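Local coordinates for hypothetical sugar ABC-transporter sugar binding protein (Arthrobacter globiformis, PDB 7BVT) that probably serves as the extracellular binding component of a sugar ABC transporter, capturing cyclic alpha-maltosyl-1,6-maltose for uptake, at residues Gly101-Arg109 / Ala299-Asp310. Numbering follows the deposited sequence.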
loop_
_atom_site.group_PDB
_atom_site.type_symbol
_atom_site.label_atom_id
_atom_site.label_comp_id
_atom_site.label_asym_id
_atom_site.label_seq_id
_atom_site.Cartn_x
_atom_site.Cartn_y
_atom_site.Cartn_z
ATOM N N GLY A 101 -9.523 16.334 -13.353
ATOM C CA GLY A 101 -8.813 17.463 -13.943
ATOM C C GLY A 101 -7.619 16.940 -14.700
ATOM O O GLY A 101 -7.112 15.893 -14.291
ATOM N N THR A 102 -7.229 17.629 -15.763
ATOM C CA THR A 102 -6.094 17.247 -16.622
ATOM C C THR A 102 -4.809 17.336 -15.803
ATOM O O THR A 102 -4.470 18.441 -15.270
ATOM C CB THR A 102 -5.935 18.154 -17.850
ATOM O OG1 THR A 102 -7.133 18.006 -18.601
ATOM C CG2 THR A 102 -4.761 17.785 -18.719
ATOM N N LEU A 103 -4.090 16.223 -15.707
ATOM C CA LEU A 103 -2.836 16.192 -14.961
ATOM C C LEU A 103 -1.677 16.401 -15.924
ATOM O O LEU A 103 -1.691 15.838 -17.035
ATOM C CB LEU A 103 -2.711 14.870 -14.214
ATOM C CG LEU A 103 -3.800 14.602 -13.180
ATOM C CD1 LEU A 103 -3.590 13.219 -12.576
ATOM C CD2 LEU A 103 -3.799 15.673 -12.092
ATOM N N ALA A 104 -0.722 17.194 -15.498
ATOM C CA ALA A 104 0.528 17.428 -16.245
ATOM C C ALA A 104 1.357 16.152 -16.327
ATOM O O ALA A 104 1.403 15.346 -15.367
ATOM C CB ALA A 104 1.361 18.521 -15.657
ATOM N N ASP A 105 2.084 16.015 -17.428
ATOM C CA ASP A 105 3.058 14.923 -17.542
ATOM C C ASP A 105 4.338 15.314 -16.809
ATOM O O ASP A 105 4.909 16.429 -17.065
ATOM C CB ASP A 105 3.266 14.613 -19.016
ATOM C CG ASP A 105 4.134 13.399 -19.278
ATOM O OD1 ASP A 105 4.689 12.777 -18.340
ATOM O OD2 ASP A 105 4.168 13.043 -20.484
ATOM N N LEU A 106 4.762 14.505 -15.843
ATOM C CA LEU A 106 5.951 14.814 -15.011
ATOM C C LEU A 106 7.206 14.423 -15.749
ATOM O O LEU A 106 8.287 14.866 -15.403
ATOM C CB LEU A 106 5.825 14.132 -13.646
ATOM C CG LEU A 106 4.609 14.579 -12.827
ATOM C CD1 LEU A 106 4.508 13.697 -11.621
ATOM C CD2 LEU A 106 4.702 16.047 -12.433
ATOM N N ASN A 107 7.073 13.595 -16.784
ATOM C CA ASN A 107 8.257 13.306 -17.600
ATOM C C ASN A 107 8.714 14.584 -18.290
ATOM O O ASN A 107 7.895 15.328 -18.782
ATOM C CB ASN A 107 7.950 12.282 -18.673
ATOM C CG ASN A 107 7.754 10.901 -18.110
ATOM O OD1 ASN A 107 8.462 10.483 -17.193
ATOM N ND2 ASN A 107 6.805 10.185 -18.722
ATOM N N GLY A 108 10.012 14.827 -18.222
ATOM C CA GLY A 108 10.604 16.065 -18.738
ATOM C C GLY A 108 10.493 17.224 -17.768
ATOM O O GLY A 108 11.013 18.309 -18.097
ATOM N N ARG A 109 9.861 17.024 -16.610
ATOM C CA ARG A 109 9.727 18.096 -15.569
ATOM C C ARG A 109 10.529 17.677 -14.338
ATOM O O ARG A 109 11.277 18.471 -13.791
ATOM C CB ARG A 109 8.253 18.341 -15.256
ATOM C CG ARG A 109 7.411 18.782 -16.448
ATOM C CD ARG A 109 6.050 19.348 -16.068
ATOM N NE ARG A 109 5.097 19.298 -17.214
ATOM C CZ ARG A 109 5.010 20.227 -18.150
ATOM N NH1 ARG A 109 5.718 21.335 -18.070
ATOM N NH2 ARG A 109 4.157 20.100 -19.147
ATOM N N ALA A 299 1.978 12.209 -5.651
ATOM C CA ALA A 299 1.779 13.640 -5.968
ATOM C C ALA A 299 1.364 13.728 -7.426
ATOM O O ALA A 299 1.942 13.008 -8.246
ATOM C CB ALA A 299 3.033 14.429 -5.665
ATOM N N MET A 300 0.484 14.641 -7.723
ATOM C CA MET A 300 -0.109 14.921 -9.057
ATOM C C MET A 300 -0.090 16.445 -9.269
ATOM O O MET A 300 -0.393 17.165 -8.304
ATOM C CB MET A 300 -1.543 14.419 -9.096
ATOM C CG MET A 300 -1.615 12.900 -9.021
ATOM S SD MET A 300 -3.198 12.384 -8.388
ATOM C CE MET A 300 -2.849 12.422 -6.620
ATOM N N VAL A 301 0.269 16.890 -10.459
ATOM C CA VAL A 301 0.278 18.344 -10.829
ATOM C C VAL A 301 -0.874 18.588 -11.780
ATOM O O VAL A 301 -0.926 17.945 -12.838
ATOM C CB VAL A 301 1.613 18.765 -11.433
ATOM C CG1 VAL A 301 1.559 20.182 -12.001
ATOM C CG2 VAL A 301 2.767 18.563 -10.489
ATOM N N PHE A 302 -1.825 19.439 -11.424
ATOM C CA PHE A 302 -2.927 19.798 -12.329
ATOM C C PHE A 302 -2.375 20.780 -13.386
ATOM O O PHE A 302 -1.666 21.737 -13.024
ATOM C CB PHE A 302 -4.110 20.427 -11.585
ATOM C CG PHE A 302 -4.932 19.429 -10.829
ATOM C CD1 PHE A 302 -5.798 18.586 -11.504
ATOM C CD2 PHE A 302 -4.773 19.271 -9.464
ATOM C CE1 PHE A 302 -6.549 17.657 -10.807
ATOM C CE2 PHE A 302 -5.514 18.319 -8.773
ATOM C CZ PHE A 302 -6.379 17.514 -9.458
ATOM N N GLU A 303 -2.644 20.530 -14.662
ATOM C CA GLU A 303 -2.037 21.327 -15.757
ATOM C C GLU A 303 -2.613 22.738 -15.773
ATOM O O GLU A 303 -3.828 22.879 -15.779
ATOM C CB GLU A 303 -2.302 20.688 -17.102
ATOM C CG GLU A 303 -1.333 21.220 -18.133
ATOM C CD GLU A 303 -1.224 20.224 -19.252
ATOM O OE1 GLU A 303 -2.252 20.023 -19.930
ATOM O OE2 GLU A 303 -0.167 19.575 -19.338
ATOM N N ASN A 304 -1.705 23.706 -15.796
ATOM C CA ASN A 304 -1.925 25.164 -15.901
ATOM C C ASN A 304 -1.069 25.623 -17.093
ATOM O O ASN A 304 -1.254 25.030 -18.175
ATOM C CB ASN A 304 -1.653 25.807 -14.537
ATOM C CG ASN A 304 -2.712 25.465 -13.501
ATOM O OD1 ASN A 304 -2.436 24.837 -12.460
ATOM N ND2 ASN A 304 -3.916 25.951 -13.745
ATOM N N SER A 305 -0.145 26.573 -16.932
ATOM C CA SER A 305 0.854 26.933 -17.982
ATOM C C SER A 305 2.094 26.038 -17.846
ATOM O O SER A 305 2.253 25.442 -16.774
ATOM C CB SER A 305 1.223 28.376 -17.882
ATOM O OG SER A 305 2.049 28.586 -16.747
ATOM N N ASP A 306 2.964 25.956 -18.861
ATOM C CA ASP A 306 4.195 25.117 -18.766
ATOM C C ASP A 306 5.074 25.688 -17.639
ATOM O O ASP A 306 5.782 24.894 -17.030
ATOM C CB ASP A 306 4.998 25.017 -20.076
ATOM C CG ASP A 306 4.293 24.379 -21.266
ATOM O OD1 ASP A 306 3.554 23.397 -21.087
ATOM O OD2 ASP A 306 4.537 24.845 -22.390
ATOM N N ALA A 307 5.042 27.014 -17.396
ATOM C CA ALA A 307 5.823 27.699 -16.329
ATOM C C ALA A 307 5.294 27.245 -14.962
ATOM O O ALA A 307 6.102 26.887 -14.028
ATOM C CB ALA A 307 5.705 29.206 -16.454
ATOM N N GLU A 308 3.979 27.295 -14.802
ATOM C CA GLU A 308 3.372 26.899 -13.510
ATOM C C GLU A 308 3.582 25.387 -13.318
ATOM O O GLU A 308 3.989 25.034 -12.227
ATOM C CB GLU A 308 1.915 27.311 -13.382
ATOM C CG GLU A 308 1.701 28.803 -13.336
ATOM C CD GLU A 308 0.267 29.167 -13.689
ATOM O OE1 GLU A 308 -0.156 28.865 -14.822
ATOM O OE2 GLU A 308 -0.444 29.681 -12.808
ATOM N N ASP A 309 3.374 24.527 -14.323
ATOM C CA ASP A 309 3.647 23.070 -14.164
ATOM C C ASP A 309 5.114 22.883 -13.753
ATOM O O ASP A 309 5.417 22.055 -12.853
ATOM C CB ASP A 309 3.413 22.286 -15.445
ATOM C CG ASP A 309 2.000 22.331 -15.920
ATOM O OD1 ASP A 309 1.179 22.883 -15.191
ATOM O OD2 ASP A 309 1.769 21.841 -17.048
ATOM N N ASP A 310 6.033 23.604 -14.392
ATOM C CA ASP A 310 7.474 23.450 -14.064
ATOM C C ASP A 310 7.756 23.969 -12.640
ATOM O O ASP A 310 8.603 23.369 -11.994
ATOM C CB ASP A 310 8.369 24.130 -15.102
ATOM C CG ASP A 310 8.452 23.423 -16.448
ATOM O OD1 ASP A 310 8.096 22.203 -16.551
ATOM O OD2 ASP A 310 8.837 24.112 -17.399
HETATM O O HOH W 1 -1.380 16.963 -19.753
HETATM O O HOH W 2 1.166 15.233 -12.595
HETATM O O HOH W 3 2.023 17.981 -19.489
HETATM O O HOH W 4 9.958 20.965 -18.387
#
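Arg109 sets out with CG anti to its carbonyl carbon (chi1 -60°) and runs extended from CG to NE, which carries its guanidinium to the start of helix 306-319, where Asp306, Asp309 and Asp310 gather. NH1 donates to Asp310 OD1 at 3.0 Å, a salt bridge in which the oxygen lies near the guanidinium plane while NH1 approaches OD1 from above the carboxylate plane. Asp309 comes over one face instead: its CB sits on the group, its carboxylate stands nearly perpendicular to the guanidinium, and OD2, well out of the guanidinium plane and 3.6 Å from NH2, makes a long salt bridge by charge alone. Asp306 OD1 makes a further, long salt bridge to NH2. A lysine in place of Arg109 would probably keep some of this attraction but lose the flat group over Asp309 CB and the in-plane N-H that reaches Asp310, leaving that carboxylate without this bond. Water 3 ties NH2 to Glu303 OE2 and the backbone N of Asp105.

Further along, the loop between helices 94-100 and 112-117 meets the chain running on from strand 292-301 in a single beta bridge, Leu103 with Phe302, in the domain of this solute-binding fold that also contains strands 28-34 and 86-90. Glu303 N donates to Thr102 O almost straight (178°), and Ala104 N to Val301 O at 2.8 Å. Leu103 and Phe302 extend side by side, and CD2 of the leucine rests over the ring face in a CH-pi contact, 3.9 Å from the centroid. The two branches of Val301 divide the work: CG1, anti to the backbone N (chi1 171°), faces Ala104 CB, whereas CG2 meets Leu106 CD2 at 3.7 Å. Ala104 CB also abuts Asp309 OD2, while OD1 accepts from Asn304 N through its syn lone pair.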